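Local coordinates for protein WZI (Escherichia coli, PDB 2YNK) that is an outer membrane beta-barrel lectin that binds carbohydrate, probably capsular polysaccharide, and takes part in group 1 capsule assembly, at residues Arg11-Trp16 with Glu375-Asp380; Pro154-Ser159 with Glu313-Trp318; Ile233-Gly238 with Asp350-Gln355; Pro303-Phe308 with Thr339-Thr344. All coordinates share one frame; numbering follows the deposited sequence.

Interaction 1: residues Arg11-Trp16 with Glu375-Asp380; sequences RNDLAW and ELITED
The N-terminal helix 8-19 meets the inner side of the beta-barrel here, where Asn12 and Asp13 face Glu375 and Ile377 at the end of strand 368-377. The contact is small, about 101 Å² in all. Glu375 reaches the root of the Asn12 side chain with a carboxylate oxygen, and Ile377 meets Asp13 with its terminal methyl. Asn12 CB lies 3.6 Å from Glu375 OE2. Glu375 reaches the helix because its CG sits between the backbone N and the carbonyl carbon (chi1 57°) and its chain then bends. One strand position is skipped, as the side chains of a strand alternate between its two faces. Leu376 points the other way and lies in a dodecane pocket, so Glu375 and Ile377 are on the barrel's interior face. Ile377 ends in CD1, which comes 3.7 Å from Asp13 OD1. The other carboxylate oxygen, Asp13 OD2, forms salt bridges with Arg57 of helix 49-65 and Arg383 of the next barrel strand. Asp13 OD1 and Glu375 OE2 stay 5.8 Å apart, and Arg383, which also touches Glu375, probably softens the like charges. Ile377 also packs against Arg57 and Arg383, beside the Asp13 salt bridges.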
# COMPACT_ATOMS: atom_id res chain seq x y z
N ARG A 11 6.99 -3.08 6.81
CA ARG A 11 7.36 -3.22 5.41
C ARG A 11 8.81 -2.84 5.17
O ARG A 11 9.50 -3.53 4.45
CB ARG A 11 6.46 -2.37 4.49
CG ARG A 11 6.99 -2.33 3.06
CD ARG A 11 6.00 -1.89 2.01
NE ARG A 11 6.65 -2.02 0.71
CZ ARG A 11 6.41 -1.28 -0.37
NH1 ARG A 11 5.49 -0.33 -0.36
NH2 ARG A 11 7.12 -1.50 -1.48
N ASN A 12 9.25 -1.73 5.75
CA ASN A 12 10.61 -1.26 5.52
C ASN A 12 11.64 -2.23 6.16
O ASN A 12 12.70 -2.51 5.59
CB ASN A 12 10.79 0.17 6.05
CG ASN A 12 9.90 1.18 5.33
OD1 ASN A 12 9.08 1.86 5.95
ND2 ASN A 12 10.05 1.28 4.01
N ASP A 13 11.31 -2.75 7.35
CA ASP A 13 12.12 -3.75 8.02
C ASP A 13 12.19 -5.07 7.23
O ASP A 13 13.27 -5.65 7.07
CB ASP A 13 11.60 -3.98 9.45
CG ASP A 13 12.11 -2.92 10.44
OD1 ASP A 13 12.60 -1.87 10.00
OD2 ASP A 13 12.04 -3.14 11.67
N LEU A 14 11.06 -5.54 6.72
CA LEU A 14 11.05 -6.73 5.87
C LEU A 14 11.82 -6.49 4.58
O LEU A 14 12.58 -7.35 4.14
CB LEU A 14 9.61 -7.16 5.52
CG LEU A 14 8.75 -7.77 6.63
CD1 LEU A 14 7.42 -8.22 6.04
CD2 LEU A 14 9.46 -8.94 7.29
N ALA A 15 11.62 -5.32 3.97
CA ALA A 15 12.27 -4.99 2.70
C ALA A 15 13.78 -4.90 2.86
O ALA A 15 14.53 -5.25 1.94
CB ALA A 15 11.71 -3.69 2.14
N TRP A 16 14.21 -4.42 4.01
CA TRP A 16 15.63 -4.34 4.34
C TRP A 16 16.20 -5.73 4.37
O TRP A 16 17.19 -6.03 3.70
CB TRP A 16 15.78 -3.63 5.69
CG TRP A 16 17.19 -3.24 6.09
CD1 TRP A 16 17.82 -2.02 5.89
CD2 TRP A 16 18.16 -4.05 6.84
NE1 TRP A 16 19.08 -2.03 6.43
CE2 TRP A 16 19.35 -3.21 7.01
CE3 TRP A 16 18.17 -5.33 7.36
CZ2 TRP A 16 20.48 -3.67 7.67
CZ3 TRP A 16 19.32 -5.78 8.03
CH2 TRP A 16 20.44 -4.97 8.18
N GLU A 375 15.93 6.90 5.38
CA GLU A 375 15.72 6.80 6.83
C GLU A 375 16.72 5.92 7.60
O GLU A 375 17.14 4.84 7.15
CB GLU A 375 14.29 6.38 7.17
CG GLU A 375 13.87 5.06 6.55
CD GLU A 375 12.91 4.25 7.42
OE1 GLU A 375 12.48 4.75 8.49
OE2 GLU A 375 12.60 3.10 7.03
N LEU A 376 17.10 6.43 8.77
CA LEU A 376 17.96 5.76 9.69
C LEU A 376 17.08 5.14 10.75
O LEU A 376 16.15 5.78 11.25
CB LEU A 376 18.91 6.76 10.36
CG LEU A 376 19.93 6.14 11.33
CD1 LEU A 376 21.05 5.47 10.55
CD2 LEU A 376 20.47 7.18 12.28
N ILE A 377 17.39 3.89 11.11
CA ILE A 377 16.68 3.20 12.17
C ILE A 377 17.70 2.72 13.20
O ILE A 377 18.55 1.88 12.91
CB ILE A 377 15.81 2.05 11.63
CG1 ILE A 377 14.94 2.56 10.46
CG2 ILE A 377 14.93 1.51 12.73
CD1 ILE A 377 14.04 1.52 9.82
N THR A 378 17.61 3.27 14.40
CA THR A 378 18.46 2.89 15.51
C THR A 378 18.23 1.46 15.98
O THR A 378 17.16 0.88 15.75
CB THR A 378 18.22 3.82 16.72
OG1 THR A 378 18.21 5.18 16.28
CG2 THR A 378 19.30 3.63 17.80
N GLU A 379 19.25 0.90 16.63
CA GLU A 379 19.14 -0.32 17.45
C GLU A 379 17.98 -0.16 18.43
O GLU A 379 17.15 -1.04 18.60
CB GLU A 379 20.46 -0.52 18.19
CG GLU A 379 20.51 -1.66 19.18
CD GLU A 379 21.93 -1.96 19.63
OE1 GLU A 379 22.80 -1.06 19.51
OE2 GLU A 379 22.18 -3.10 20.09
N ASP A 380 17.97 1.00 19.08
CA ASP A 380 16.86 1.55 19.86
C ASP A 380 15.46 1.49 19.20
O ASP A 380 14.44 1.53 19.89
CB ASP A 380 17.21 3.03 20.12
CG ASP A 380 16.43 3.63 21.25
OD1 ASP A 380 15.69 2.90 21.93
OD2 ASP A 380 16.56 4.86 21.46

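Interaction 2: residues Pro154-Ser159 with Glu313-Trp318; sequences PGYEGS and EGHHGW. With D12 (dodecane), chain F.
Tyr156 brings the edge of its ring up to the carboxylate of Glu313, with Tyr156 CE2 lying 3.6 Å from Glu313 CD. The two side chains cross at about a right angle, and the ring and carboxylate planes are 78° apart. Tyr156 OH is 2.9 Å from Glu313 OE1, close enough for a hydrogen bond. The same oxygen also accepts a hydrogen bond from within its own strand: His315 NE2 donates to Glu313 OE1 at 2.6 Å, with an angle of 166° at the hydrogen. Glu313 OE1 uses its anti lone pair and lies in the plane of the imidazole. His315 ND1 bonds to Asn324 on strand 322-331, which fixes the ring from its other side. Glu313 and His315 stand on the same face of strand 306-317, two residues apart, and both point into the closed antiparallel barrel. Tyr156 comes from the loop between strands 151-152 and 170-176, which enters the barrel interior and also meets helix 8-19. Glu313 projects from its strand on a chain extended beyond CG (chi2 174°). Its second oxygen, OE2, forms a salt bridge with Lys276, which would help to hold the buried carboxylate charged. Further along, Trp318 lies outside the barrel and packs one ring face on dodecane. Dodecane C2 is 3.6 Å from Trp318 CD2 and sits over the centre of the ring system.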
# COMPACT_ATOMS: atom_id res chain seq x y z
N PRO A 154 5.37 -3.02 -6.17
CA PRO A 154 6.61 -2.82 -5.45
C PRO A 154 6.92 -1.38 -5.09
O PRO A 154 7.94 -1.11 -4.45
CB PRO A 154 7.65 -3.33 -6.44
CG PRO A 154 7.07 -2.98 -7.76
CD PRO A 154 5.58 -3.01 -7.63
N GLY A 155 6.04 -0.46 -5.47
CA GLY A 155 6.29 0.95 -5.23
C GLY A 155 6.15 1.29 -3.77
O GLY A 155 5.45 0.60 -3.03
N TYR A 156 6.84 2.36 -3.37
CA TYR A 156 6.76 2.88 -2.01
C TYR A 156 5.87 4.11 -1.93
O TYR A 156 5.27 4.39 -0.89
CB TYR A 156 8.16 3.20 -1.49
CG TYR A 156 8.94 1.96 -1.09
CD1 TYR A 156 8.68 1.32 0.10
CD2 TYR A 156 9.91 1.43 -1.93
CE1 TYR A 156 9.37 0.18 0.48
CE2 TYR A 156 10.62 0.29 -1.57
CZ TYR A 156 10.35 -0.33 -0.36
OH TYR A 156 11.02 -1.46 0.01
N GLU A 157 5.77 4.85 -3.03
CA GLU A 157 5.02 6.11 -3.05
C GLU A 157 3.56 5.91 -3.48
O GLU A 157 2.70 6.74 -3.18
CB GLU A 157 5.71 7.10 -3.97
CG GLU A 157 5.69 8.52 -3.44
CD GLU A 157 6.75 8.76 -2.39
OE1 GLU A 157 7.87 8.24 -2.56
OE2 GLU A 157 6.47 9.46 -1.40
N GLY A 158 3.29 4.81 -4.17
CA GLY A 158 1.98 4.52 -4.72
C GLY A 158 1.91 3.18 -5.43
O GLY A 158 2.94 2.60 -5.78
N SER A 159 0.69 2.68 -5.58
CA SER A 159 0.38 1.67 -6.58
C SER A 159 -0.41 2.34 -7.69
O SER A 159 -1.31 3.13 -7.43
CB SER A 159 -0.46 0.55 -5.99
OG SER A 159 -1.06 -0.19 -7.04
N GLU A 313 15.96 1.14 -4.99
CA GLU A 313 16.02 1.15 -3.53
C GLU A 313 17.31 0.50 -3.02
O GLU A 313 17.86 -0.39 -3.67
CB GLU A 313 14.81 0.44 -2.92
CG GLU A 313 14.51 -0.93 -3.52
CD GLU A 313 13.39 -1.67 -2.80
OE1 GLU A 313 13.47 -1.83 -1.57
OE2 GLU A 313 12.43 -2.11 -3.49
N GLY A 314 17.77 0.97 -1.87
CA GLY A 314 18.93 0.41 -1.19
C GLY A 314 18.69 0.26 0.29
O GLY A 314 17.84 0.94 0.87
N HIS A 315 19.45 -0.63 0.91
CA HIS A 315 19.27 -1.00 2.31
C HIS A 315 20.61 -1.34 2.91
O HIS A 315 21.27 -2.26 2.46
CB HIS A 315 18.33 -2.19 2.41
CG HIS A 315 16.99 -1.96 1.75
ND1 HIS A 315 15.96 -1.38 2.38
CD2 HIS A 315 16.54 -2.27 0.47
CE1 HIS A 315 14.90 -1.32 1.55
NE2 HIS A 315 15.26 -1.86 0.38
N HIS A 316 21.02 -0.61 3.93
CA HIS A 316 22.39 -0.67 4.41
C HIS A 316 22.42 -0.76 5.91
O HIS A 316 21.51 -0.29 6.58
CB HIS A 316 23.15 0.57 3.96
CG HIS A 316 23.07 0.84 2.48
ND1 HIS A 316 23.75 0.12 1.57
CD2 HIS A 316 22.36 1.80 1.76
CE1 HIS A 316 23.49 0.59 0.33
NE2 HIS A 316 22.64 1.62 0.45
N GLY A 317 23.47 -1.38 6.44
CA GLY A 317 23.74 -1.38 7.88
C GLY A 317 24.83 -0.36 8.17
O GLY A 317 25.70 -0.14 7.33
N TRP A 318 24.79 0.28 9.34
CA TRP A 318 25.83 1.23 9.72
C TRP A 318 26.65 0.59 10.81
O TRP A 318 27.46 -0.31 10.52
CB TRP A 318 25.21 2.56 10.11
CG TRP A 318 26.17 3.72 10.00
CD1 TRP A 318 27.51 3.75 10.38
CD2 TRP A 318 25.89 5.07 9.48
NE1 TRP A 318 28.06 4.99 10.14
CE2 TRP A 318 27.14 5.82 9.60
CE3 TRP A 318 24.77 5.70 8.96
CZ2 TRP A 318 27.24 7.14 9.20
CZ3 TRP A 318 24.88 7.03 8.56
CH2 TRP A 318 26.09 7.74 8.68
C1 D12 F . 25.70 5.43 13.55
C2 D12 F . 25.34 6.62 12.69
C3 D12 F . 24.46 7.63 13.44
C4 D12 F . 24.35 8.97 12.70
C5 D12 F . 22.90 9.39 12.43
C6 D12 F . 22.75 10.89 12.13
C7 D12 F . 21.91 11.21 10.89
C8 D12 F . 20.41 11.31 11.16
C9 D12 F . 19.83 12.67 10.75
C10 D12 F . 18.31 12.71 10.95
C11 D12 F . 17.69 14.01 10.44
C12 D12 F . 16.17 13.92 10.39

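Interaction 3: residues Ile233-Gly238 with Asp350-Gln355; sequences IMQWGG and DGYYQQ
This is a packing contact inside the barrel, between the end of strand 226-236 and the turn that leads into the short strand 353-354. Ile233 and Tyr352 make its apolar part. Ile233 CG2 is 3.8 Å from Tyr352 CE1, and the two side chains cross at about a right angle. The same methyl lies 3.6 Å from Tyr352 OH, so the isoleucine branch sits by the phenol end of the ring. Tyr352 is the centre of an inverse gamma turn. Its CG is anti to the backbone N (chi1 -168°), which carries the ring end to the strand. Its hydroxyl bonds to the backbone O of Ile161, and its ring also touches Leu270 of strand 268-278. Gln235, two residues after Ile233 on the same strand face, stretches its extended chain toward the turn. Its NE2 comes to the edge of the Tyr352 ring, 4.3 Å from Tyr352 CD1. Gln235 OE1 lies 3.4 Å from Gly351 O, but both are acceptors and do not bond. Gly351 O instead receives a bond from the hydroxyl of Tyr205. The turn therefore meets the strand by van der Waals contact, while its polar groups are anchored by other loops.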
# COMPACT_ATOMS: atom_id res chain seq x y z
N ILE A 233 -8.04 -5.24 -12.67
CA ILE A 233 -9.17 -4.70 -11.91
C ILE A 233 -10.29 -4.36 -12.88
O ILE A 233 -10.03 -3.77 -13.94
CB ILE A 233 -8.77 -3.41 -11.17
CG1 ILE A 233 -8.27 -3.71 -9.76
CG2 ILE A 233 -9.94 -2.44 -11.07
CD1 ILE A 233 -9.37 -4.15 -8.82
N MSE A 234 -11.53 -4.71 -12.55
CA MSE A 234 -12.65 -4.19 -13.32
C MSE A 234 -13.65 -3.48 -12.44
O MSE A 234 -14.01 -3.96 -11.37
CB MSE A 234 -13.32 -5.25 -14.20
CG MSE A 234 -13.74 -6.49 -13.44
SE MSE A 234 -14.94 -7.56 -14.58
CE MSE A 234 -14.32 -9.31 -13.88
N GLN A 235 -14.08 -2.32 -12.91
CA GLN A 235 -15.13 -1.54 -12.26
C GLN A 235 -16.44 -1.96 -12.91
O GLN A 235 -16.63 -1.78 -14.11
CB GLN A 235 -14.86 -0.06 -12.46
CG GLN A 235 -15.50 0.87 -11.45
CD GLN A 235 -14.96 2.29 -11.53
OE1 GLN A 235 -15.24 3.12 -10.66
NE2 GLN A 235 -14.18 2.57 -12.58
N TRP A 236 -17.35 -2.54 -12.12
CA TRP A 236 -18.46 -3.32 -12.67
C TRP A 236 -19.66 -3.24 -11.76
O TRP A 236 -19.53 -2.96 -10.58
CB TRP A 236 -17.97 -4.76 -12.86
CG TRP A 236 -19.01 -5.74 -13.33
CD1 TRP A 236 -19.37 -6.04 -14.64
CD2 TRP A 236 -19.85 -6.60 -12.51
NE1 TRP A 236 -20.35 -6.99 -14.67
CE2 TRP A 236 -20.68 -7.37 -13.43
CE3 TRP A 236 -19.99 -6.80 -11.14
CZ2 TRP A 236 -21.61 -8.28 -12.98
CZ3 TRP A 236 -20.93 -7.74 -10.69
CH2 TRP A 236 -21.72 -8.46 -11.59
N GLY A 237 -20.85 -3.45 -12.31
CA GLY A 237 -22.08 -3.39 -11.51
C GLY A 237 -22.52 -1.98 -11.11
O GLY A 237 -21.92 -0.99 -11.55
N GLY A 238 -23.55 -1.91 -10.27
CA GLY A 238 -24.14 -0.64 -9.81
C GLY A 238 -25.59 -0.48 -10.24
O GLY A 238 -26.14 -1.33 -10.94
N ASP A 350 -17.52 9.23 -12.13
CA ASP A 350 -16.72 9.72 -11.00
C ASP A 350 -15.27 9.24 -11.12
O ASP A 350 -14.43 9.59 -10.29
CB ASP A 350 -17.29 9.22 -9.67
CG ASP A 350 -18.51 9.99 -9.17
OD1 ASP A 350 -19.04 10.90 -9.86
OD2 ASP A 350 -18.95 9.65 -8.04
N GLY A 351 -14.98 8.41 -12.12
CA GLY A 351 -13.61 7.98 -12.39
C GLY A 351 -13.19 6.88 -11.46
O GLY A 351 -14.03 6.33 -10.75
N TYR A 352 -11.90 6.57 -11.46
CA TYR A 352 -11.32 5.50 -10.62
C TYR A 352 -10.96 6.10 -9.25
O TYR A 352 -9.78 6.17 -8.86
CB TYR A 352 -10.11 4.89 -11.33
CG TYR A 352 -9.58 3.60 -10.74
CD1 TYR A 352 -10.38 2.46 -10.66
CD2 TYR A 352 -8.26 3.50 -10.28
CE1 TYR A 352 -9.90 1.28 -10.12
CE2 TYR A 352 -7.77 2.32 -9.74
CZ TYR A 352 -8.60 1.21 -9.66
OH TYR A 352 -8.13 0.04 -9.13
N TYR A 353 -12.00 6.58 -8.55
CA TYR A 353 -11.89 7.27 -7.27
C TYR A 353 -13.07 6.93 -6.37
O TYR A 353 -14.21 6.89 -6.85
CB TYR A 353 -11.92 8.79 -7.44
CG TYR A 353 -10.83 9.38 -8.29
CD1 TYR A 353 -10.89 9.31 -9.67
CD2 TYR A 353 -9.77 10.06 -7.72
CE1 TYR A 353 -9.90 9.87 -10.47
CE2 TYR A 353 -8.78 10.63 -8.50
CZ TYR A 353 -8.85 10.53 -9.88
OH TYR A 353 -7.88 11.08 -10.68
N GLN A 354 -12.81 6.71 -5.08
CA GLN A 354 -13.87 6.62 -4.10
C GLN A 354 -13.82 7.86 -3.25
O GLN A 354 -12.75 8.19 -2.72
CB GLN A 354 -13.71 5.41 -3.21
CG GLN A 354 -14.86 5.24 -2.24
CD GLN A 354 -14.72 4.04 -1.36
OE1 GLN A 354 -15.43 3.06 -1.53
NE2 GLN A 354 -13.79 4.12 -0.43
N GLN A 355 -14.96 8.54 -3.12
CA GLN A 355 -15.07 9.78 -2.34
C GLN A 355 -14.00 10.78 -2.72
O GLN A 355 -13.45 11.48 -1.87
CB GLN A 355 -15.07 9.47 -0.85
CG GLN A 355 -16.22 8.56 -0.48
CD GLN A 355 -16.14 8.01 0.92
OE1 GLN A 355 -15.16 7.37 1.29
NE2 GLN A 355 -17.20 8.21 1.70

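Interaction 4: residues Pro303-Phe308 with Thr339-Thr344; sequences PSANMF and TNYSYT
A Met-aromatic contact joins the start of barrel strand 306-317 to the loop 339-344, where selenomethionine Met307 lies against Tyr343. The selenium of Met307 is 3.9 Å from the centroid of the Tyr343 ring and 29° off the ring normal, so it sits over the face. Met307 CE also approaches the ring, near Tyr343 CE1. The chain of Met307 bends at its last torsion (chi3 -75°), which sets the methyl beyond the CE1 edge of the ring while selenium stays over the face. Ser342 fits against the middle of the same side chain, with Ser342 OG 3.5 Å from Met307 CG. Residues Tyr341 to Thr344 form a type II beta turn, and this puts Ser342 and Tyr343 side by side against Met307. At the corner of the chain, Ala305 CB meets the edge of the Tyr341 ring, 3.7 Å from Tyr341 CE2. The rings are tied down at their hydroxyls: Tyr341 OH bonds to Asp297, and Tyr343 OH to the backbone of Leu160 and Asp361. Leu270 of strand 268-278 touches both Met307 and Tyr343. The loop is thus held to the strand by dispersion and selenium-pi contacts, with the polar ends of the tyrosines turned to other partners.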
# COMPACT_ATOMS: atom_id res chain seq x y z
N PRO A 303 -1.24 -4.38 -22.08
CA PRO A 303 -2.06 -3.21 -21.82
C PRO A 303 -1.71 -2.02 -22.71
O PRO A 303 -0.60 -1.95 -23.22
CB PRO A 303 -1.71 -2.88 -20.38
CG PRO A 303 -0.28 -3.26 -20.27
CD PRO A 303 -0.14 -4.50 -21.11
N SER A 304 -2.66 -1.10 -22.87
CA SER A 304 -2.46 0.15 -23.62
C SER A 304 -2.88 1.34 -22.76
O SER A 304 -3.36 1.16 -21.63
CB SER A 304 -3.29 0.13 -24.91
OG SER A 304 -3.38 -1.18 -25.43
N ALA A 305 -2.72 2.56 -23.28
CA ALA A 305 -3.04 3.79 -22.55
C ALA A 305 -2.39 3.74 -21.16
O ALA A 305 -3.05 3.86 -20.13
CB ALA A 305 -4.55 3.95 -22.44
N ASN A 306 -1.06 3.57 -21.18
CA ASN A 306 -0.30 3.11 -20.03
C ASN A 306 0.24 4.19 -19.10
O ASN A 306 0.81 5.18 -19.54
CB ASN A 306 0.87 2.24 -20.49
CG ASN A 306 0.43 0.89 -21.00
OD1 ASN A 306 -0.09 0.08 -20.24
ND2 ASN A 306 0.63 0.64 -22.28
N MSE A 307 0.06 3.96 -17.81
CA MSE A 307 0.70 4.75 -16.76
C MSE A 307 1.93 4.02 -16.33
O MSE A 307 1.97 2.79 -16.34
CB MSE A 307 -0.26 4.91 -15.58
CG MSE A 307 -1.49 5.68 -16.04
SE MSE A 307 -2.82 5.71 -14.61
CE MSE A 307 -3.45 3.85 -14.75
N PHE A 308 2.96 4.78 -15.94
CA PHE A 308 4.26 4.21 -15.64
C PHE A 308 4.75 4.54 -14.24
O PHE A 308 4.39 5.58 -13.65
CB PHE A 308 5.28 4.69 -16.65
CG PHE A 308 5.04 4.17 -18.03
CD1 PHE A 308 4.21 4.85 -18.91
CD2 PHE A 308 5.65 2.99 -18.45
CE1 PHE A 308 3.99 4.37 -20.19
CE2 PHE A 308 5.43 2.51 -19.72
CZ PHE A 308 4.60 3.20 -20.59
N THR A 339 -3.52 13.61 -21.74
CA THR A 339 -4.19 13.81 -20.45
C THR A 339 -5.70 13.62 -20.57
O THR A 339 -6.22 13.38 -21.66
CB THR A 339 -3.91 15.21 -19.86
OG1 THR A 339 -4.80 16.17 -20.43
CG2 THR A 339 -2.47 15.64 -20.11
N ASN A 340 -6.37 13.71 -19.44
CA ASN A 340 -7.83 13.62 -19.34
C ASN A 340 -8.40 12.24 -19.69
O ASN A 340 -9.56 12.13 -20.07
CB ASN A 340 -8.50 14.73 -20.19
CG ASN A 340 -9.58 15.48 -19.43
OD1 ASN A 340 -9.59 15.52 -18.20
ND2 ASN A 340 -10.49 16.09 -20.17
N TYR A 341 -7.59 11.20 -19.53
CA TYR A 341 -8.03 9.81 -19.74
C TYR A 341 -7.65 8.85 -18.60
O TYR A 341 -8.34 7.87 -18.36
CB TYR A 341 -7.49 9.29 -21.07
CG TYR A 341 -8.09 7.97 -21.52
CD1 TYR A 341 -9.41 7.90 -21.97
CD2 TYR A 341 -7.33 6.79 -21.49
CE1 TYR A 341 -9.96 6.70 -22.38
CE2 TYR A 341 -7.88 5.59 -21.91
CZ TYR A 341 -9.19 5.55 -22.35
OH TYR A 341 -9.73 4.35 -22.76
N SER A 342 -6.55 9.12 -17.90
CA SER A 342 -6.16 8.25 -16.79
C SER A 342 -7.13 8.39 -15.63
O SER A 342 -7.50 9.50 -15.23
CB SER A 342 -4.73 8.53 -16.34
OG SER A 342 -3.80 7.97 -17.24
N TYR A 343 -7.57 7.25 -15.10
CA TYR A 343 -8.51 7.20 -13.99
C TYR A 343 -9.86 7.89 -14.29
O TYR A 343 -10.61 8.26 -13.39
CB TYR A 343 -7.86 7.77 -12.72
CG TYR A 343 -6.59 7.06 -12.26
CD1 TYR A 343 -6.36 5.72 -12.54
CD2 TYR A 343 -5.65 7.74 -11.50
CE1 TYR A 343 -5.21 5.09 -12.09
CE2 TYR A 343 -4.50 7.12 -11.04
CZ TYR A 343 -4.28 5.79 -11.34
OH TYR A 343 -3.14 5.17 -10.88
N THR A 344 -10.16 8.00 -15.58
CA THR A 344 -11.40 8.55 -16.11
C THR A 344 -12.23 7.39 -16.62
O THR A 344 -11.68 6.36 -16.98
CB THR A 344 -11.09 9.46 -17.31
OG1 THR A 344 -10.67 10.74 -16.83
CG2 THR A 344 -12.27 9.62 -18.26

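In the fold
From the N terminus, helix 8-19 comes first, and interaction 1 joins it to strand 368-377, closing the longest loop. The other three contacts lie within that loop. Interaction 2 follows, tying the 154-159 loop to strand 306-317. It touches interaction 1 directly, through Arg11 NH1 to Gly155 O and Trp16 NE1 to His316 O. Interaction 3 links strand 226-236 to the 350-355 turn and crosses interaction 2 along the chain. Interaction 4 closes a short loop within that of interaction 3; it also crosses interaction 2 and shares strand 306-317 with it. Interactions 3 and 4 meet where Tyr352 N lies 2.9 Å from Tyr343 O. Together they fasten helix and loops to the barrel wall.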